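Side-chain contacts in capsule biosynthesis protein capD (Bacillus anthracis, PDB 3G9K), which cleaves the poly-gamma-D-glutamate capsule of the anthrax bacillus and, as a transpeptidase, joins it by an amide bond to meso-diaminopimelic acid of the peptidoglycan: residues H95-L100 / I104-F109; L152-D155 / V160-G163. All coordinates share one frame; numbering follows the deposited sequence.

Contact 1. Residues H95-L100 / I104-F109; sequences HGKGSL and INEYRF
Lys97 and Glu106 reach toward each other over the surface end of this contact, their chains meeting at about a right angle. Each has CG anti to its backbone nitrogen (chi1 -160° and -164°), which sets each CG beside its own carbonyl carbon. Glu106 then runs on extended, whereas the lysine bends at its last torsion, and its ammonium stands off the two carboxylate oxygens, well out of their plane. Lys97 NZ stands 3.7 Å from Glu106 OE1 and no nearer to OE2, a long salt bridge that singles out neither oxygen. The stronger polar partner of Glu106 is Lys92 of helix 82-94, which also binds OE1, so two lysines probably share one negative charge.

The short helix 100-105 starts in one segment and ends in the other; residues 95-99 join it to helix 82-94, which closes in a Schellman motif with Gly96 at positive phi. Ser99 is the N-cap of the short helix, its OG bonded to Asp102. Within that helix Ile104 N donates to Leu100 O over 3.0 Å, a nearly straight bond (164°).

The buried end is mainly apolar. Ile104 lays its CG1 branch beside the same carbonyl, CG1 being 3.3 Å from Leu100 O, and the tip of that branch continues to the leucine, where CD1 lies 4.0 Å from Leu100 CG. The two side chains slant across one another; Leu100 also packs on Ile89 of helix 82-94, and Ile104 on Val149.

Contact 2. Residues L152-D155 / V160-G163; sequences LIKD and VITG
Lys154 slants across Ile161 on the buried face of these two strands, its CB and CG each 4.1 Å from CG1 of the isoleucine, before its extended chain leads away. Leu152 CD2 rests 4.0 Å from CA of Gly163, over the glycine. Leu152 and Ile161 are backed by Ile7 of strand 2-7, and Ile161 also by Tyr21 of the other chain.

The face of Ile153 and Thr162 is the solvent side. Ile153 CB is 3.9 Å from Thr162 OG1, and a water hydrogen-bonded to Thr162 OG1 at 2.9 Å donates a hydrogen bond to Ile153 O. One close pair stands on this face, Asp155 CB lying 3.6 Å from Val160 CG1; that methyl sits between its own backbone nitrogen and carbonyl carbon (chi1 60°), a placement that turns it to the aspartate.

Backbone bonds join the two strands. Ile153 N reaches Thr162 O at 2.7 Å, almost straight (173°), while the bond from Val160 N to Asp155 O stretches to 3.3 Å. Asp155 OD1 accepts from Asp158 N in the turn, closing an antiparallel beta hairpin at the edge, within this chain, of a four-stranded antiparallel sheet of the Ntn-hydrolase (gamma-glutamyltransferase) fold.

In the fold
The contacts follow one another along the chain, their centres about 17 Å apart, and their apolar parts meet where Leu100 CD2 lies 3.8 Å from Ile153 CD1. The short helix of contact 1 thus packs against strand 150-155 on the face carrying Ile153, while Leu152 and Ile161 of contact 2 turn to strand 2-7. Both are partly buried, but they are built differently. Contact 1 combines a helical turn with a long ionic pair near the surface; contact 2 depends on regular backbone hydrogen bonding between strands. Contact 1 lies nearer the substrate-binding site, the side chain of Ile104 being about 9 Å from that of Arg169, whereas 152-155/160-163 lies away from the known sites.

Contact 1. Residues H95-L100 / I104-F109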
loop_
_atom_site.group_PDB
_atom_site.type_symbol
_atom_site.label_atom_id
_atom_site.label_comp_id
_atom_site.label_asym_id
_atom_site.label_seq_id
_atom_site.Cartn_x
_atom_site.Cartn_y
_atom_site.Cartn_z
ATOM N N HIS B 95 -21.777 -8.732 -1.842
ATOM C CA HIS B 95 -22.827 -9.713 -2.124
ATOM C C HIS B 95 -23.188 -10.599 -0.922
ATOM O O HIS B 95 -23.988 -11.530 -1.064
ATOM C CB HIS B 95 -22.416 -10.555 -3.323
ATOM C CG HIS B 95 -22.361 -9.778 -4.595
ATOM N ND1 HIS B 95 -23.466 -9.607 -5.397
ATOM C CD2 HIS B 95 -21.358 -9.085 -5.184
ATOM C CE1 HIS B 95 -23.143 -8.854 -6.431
ATOM N NE2 HIS B 95 -21.870 -8.528 -6.328
ATOM N N GLY B 96 -22.609 -10.320 0.257
ATOM C CA GLY B 96 -23.097 -10.894 1.546
ATOM C C GLY B 96 -22.483 -12.203 2.001
ATOM O O GLY B 96 -23.032 -12.892 2.855
ATOM N N LYS B 97 -21.307 -12.530 1.481
ATOM C CA LYS B 97 -20.758 -13.870 1.636
ATOM C C LYS B 97 -20.236 -14.123 3.047
ATOM O O LYS B 97 -20.106 -15.281 3.465
ATOM C CB LYS B 97 -19.664 -14.127 0.601
ATOM C CG LYS B 97 -19.366 -15.605 0.339
ATOM C CD LYS B 97 -18.057 -15.738 -0.424
ATOM C CE LYS B 97 -17.652 -17.199 -0.722
ATOM N NZ LYS B 97 -16.912 -17.909 0.404
ATOM N N GLY B 98 -19.934 -13.054 3.782
ATOM C CA GLY B 98 -19.411 -13.185 5.120
ATOM C C GLY B 98 -18.675 -11.937 5.576
ATOM O O GLY B 98 -18.764 -10.882 4.952
ATOM N N SER B 99 -17.958 -12.079 6.689
ATOM C CA SER B 99 -17.222 -10.984 7.277
ATOM C C SER B 99 -16.079 -10.683 6.338
ATOM O O SER B 99 -15.598 -11.576 5.656
ATOM C CB SER B 99 -16.675 -11.346 8.669
ATOM O OG SER B 99 -15.585 -12.262 8.633
ATOM N N LEU B 100 -15.700 -9.416 6.269
ATOM C CA LEU B 100 -14.547 -8.994 5.489
ATOM C C LEU B 100 -13.303 -9.788 5.897
ATOM O O LEU B 100 -12.527 -10.195 5.031
ATOM C CB LEU B 100 -14.305 -7.504 5.666
ATOM C CG LEU B 100 -13.237 -6.897 4.740
ATOM C CD1 LEU B 100 -13.494 -7.257 3.231
ATOM C CD2 LEU B 100 -13.135 -5.395 4.947
ATOM N N ILE B 104 -10.979 -12.158 3.446
ATOM C CA ILE B 104 -9.536 -11.900 3.375
ATOM C C ILE B 104 -8.685 -13.142 3.659
ATOM O O ILE B 104 -7.612 -13.338 3.061
ATOM C CB ILE B 104 -9.185 -10.693 4.326
ATOM C CG1 ILE B 104 -9.623 -9.399 3.617
ATOM C CG2 ILE B 104 -7.699 -10.629 4.714
ATOM C CD1 ILE B 104 -9.458 -8.095 4.482
ATOM N N ASN B 105 -9.154 -13.976 4.585
ATOM C CA ASN B 105 -8.460 -15.222 4.949
ATOM C C ASN B 105 -8.502 -16.305 3.856
ATOM O O ASN B 105 -7.648 -17.180 3.830
ATOM C CB ASN B 105 -9.036 -15.789 6.273
ATOM C CG ASN B 105 -8.685 -14.932 7.484
ATOM O OD1 ASN B 105 -9.209 -15.158 8.596
ATOM N ND2 ASN B 105 -7.823 -13.956 7.293
ATOM N N GLU B 106 -9.491 -16.225 2.977
ATOM C CA GLU B 106 -9.740 -17.239 1.953
ATOM C C GLU B 106 -8.509 -17.282 1.058
ATOM O O GLU B 106 -7.928 -16.244 0.768
ATOM C CB GLU B 106 -10.953 -16.859 1.104
ATOM C CG GLU B 106 -11.537 -17.996 0.281
ATOM C CD GLU B 106 -12.933 -17.729 -0.307
ATOM O OE1 GLU B 106 -13.492 -16.622 -0.212
ATOM O OE2 GLU B 106 -13.491 -18.691 -0.889
ATOM N N TYR B 107 -8.162 -18.469 0.565
ATOM C CA TYR B 107 -7.043 -18.606 -0.369
ATOM C C TYR B 107 -7.346 -17.883 -1.689
ATOM O O TYR B 107 -8.487 -17.809 -2.128
ATOM C CB TYR B 107 -6.760 -20.099 -0.626
ATOM C CG TYR B 107 -6.279 -20.841 0.602
ATOM C CD1 TYR B 107 -5.131 -20.428 1.271
ATOM C CD2 TYR B 107 -6.960 -21.968 1.085
ATOM C CE1 TYR B 107 -4.681 -21.089 2.365
ATOM C CE2 TYR B 107 -6.497 -22.650 2.185
ATOM C CZ TYR B 107 -5.362 -22.203 2.825
ATOM O OH TYR B 107 -4.869 -22.867 3.940
ATOM N N ARG B 108 -6.304 -17.373 -2.322
ATOM C CA ARG B 108 -6.464 -16.490 -3.454
ATOM C C ARG B 108 -5.914 -17.092 -4.747
ATOM O O ARG B 108 -5.178 -18.092 -4.716
ATOM C CB ARG B 108 -5.757 -15.173 -3.155
ATOM C CG ARG B 108 -6.449 -14.379 -2.056
ATOM C CD ARG B 108 -5.641 -13.203 -1.587
ATOM N NE ARG B 108 -6.293 -12.620 -0.420
ATOM C CZ ARG B 108 -5.732 -11.758 0.425
ATOM N NH1 ARG B 108 -4.529 -11.260 0.183
ATOM N NH2 ARG B 108 -6.425 -11.371 1.501
ATOM N N PHE B 109 -6.279 -16.451 -5.855
ATOM C CA PHE B 109 -5.725 -16.751 -7.180
ATOM C C PHE B 109 -5.564 -15.479 -7.991
ATOM O O PHE B 109 -6.357 -14.539 -7.857
ATOM C CB PHE B 109 -6.650 -17.704 -7.947
ATOM C CG PHE B 109 -8.033 -17.159 -8.154
ATOM C CD1 PHE B 109 -9.035 -17.428 -7.234
ATOM C CD2 PHE B 109 -8.328 -16.377 -9.241
ATOM C CE1 PHE B 109 -10.308 -16.920 -7.408
ATOM C CE2 PHE B 109 -9.590 -15.854 -9.423
ATOM C CZ PHE B 109 -10.589 -16.133 -8.507
#

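Contact 2. Residues L152-D155 / V160-G163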
loop_
_atom_site.group_PDB
_atom_site.type_symbol
_atom_site.label_atom_id
_atom_site.label_comp_id
_atom_site.label_asym_id
_atom_site.label_seq_id
_atom_site.Cartn_x
_atom_site.Cartn_y
_atom_site.Cartn_z
ATOM N N LEU B 152 -10.548 -0.916 7.354
ATOM C CA LEU B 152 -11.457 -0.572 8.470
ATOM C C LEU B 152 -12.838 -0.371 7.894
ATOM O O LEU B 152 -12.984 0.035 6.750
ATOM C CB LEU B 152 -10.986 0.679 9.242
ATOM C CG LEU B 152 -9.671 0.599 9.998
ATOM C CD1 LEU B 152 -9.319 2.044 10.473
ATOM C CD2 LEU B 152 -9.675 -0.373 11.195
ATOM N N ILE B 153 -13.843 -0.689 8.692
ATOM C CA ILE B 153 -15.219 -0.463 8.337
ATOM C C ILE B 153 -15.868 0.298 9.472
ATOM O O ILE B 153 -15.835 -0.170 10.592
ATOM C CB ILE B 153 -15.982 -1.787 8.197
ATOM C CG1 ILE B 153 -15.329 -2.702 7.154
ATOM C CG2 ILE B 153 -17.475 -1.536 7.850
ATOM C CD1 ILE B 153 -16.006 -4.091 7.063
ATOM N N LYS B 154 -16.498 1.438 9.165
ATOM C CA LYS B 154 -17.311 2.147 10.144
ATOM C C LYS B 154 -18.791 1.900 9.867
ATOM O O LYS B 154 -19.250 2.137 8.764
ATOM C CB LYS B 154 -17.041 3.646 10.122
ATOM C CG LYS B 154 -17.909 4.419 11.114
ATOM C CD LYS B 154 -17.313 5.745 11.508
ATOM C CE LYS B 154 -18.158 6.386 12.610
ATOM N NZ LYS B 154 -17.873 7.835 12.717
ATOM N N ASP B 155 -19.503 1.405 10.861
ATOM C CA ASP B 155 -20.954 1.368 10.850
ATOM C C ASP B 155 -21.425 2.743 11.205
ATOM O O ASP B 155 -21.262 3.166 12.296
ATOM C CB ASP B 155 -21.481 0.385 11.886
ATOM C CG ASP B 155 -23.004 0.245 11.863
ATOM O OD1 ASP B 155 -23.699 1.209 11.603
ATOM O OD2 ASP B 155 -23.476 -0.845 12.122
ATOM N N VAL B 160 -19.796 2.395 15.109
ATOM C CA VAL B 160 -18.769 1.485 15.579
ATOM C C VAL B 160 -17.809 1.177 14.456
ATOM O O VAL B 160 -18.201 1.112 13.341
ATOM C CB VAL B 160 -19.346 0.190 16.118
ATOM C CG1 VAL B 160 -20.083 -0.500 15.119
ATOM C CG2 VAL B 160 -18.292 -0.688 16.587
ATOM N N ILE B 161 -16.549 1.015 14.787
ATOM C CA ILE B 161 -15.488 0.731 13.822
ATOM C C ILE B 161 -14.974 -0.677 14.033
ATOM O O ILE B 161 -14.612 -1.077 15.168
ATOM C CB ILE B 161 -14.315 1.752 13.935
ATOM C CG1 ILE B 161 -14.758 3.125 13.472
ATOM C CG2 ILE B 161 -13.079 1.284 13.122
ATOM C CD1 ILE B 161 -13.696 4.211 13.719
ATOM N N THR B 162 -14.972 -1.463 12.958
ATOM C CA THR B 162 -14.308 -2.754 12.964
ATOM C C THR B 162 -13.284 -2.734 11.811
ATOM O O THR B 162 -13.103 -1.713 11.123
ATOM C CB THR B 162 -15.270 -3.932 12.789
ATOM O OG1 THR B 162 -16.056 -3.696 11.602
ATOM C CG2 THR B 162 -16.188 -4.058 14.030
ATOM N N GLY B 163 -12.599 -3.841 11.636
ATOM C CA GLY B 163 -11.497 -3.883 10.663
ATOM C C GLY B 163 -11.119 -5.285 10.305
ATOM O O GLY B 163 -11.731 -6.283 10.770
HETATM O O HOH W 1 -18.243 -1.755 11.899
#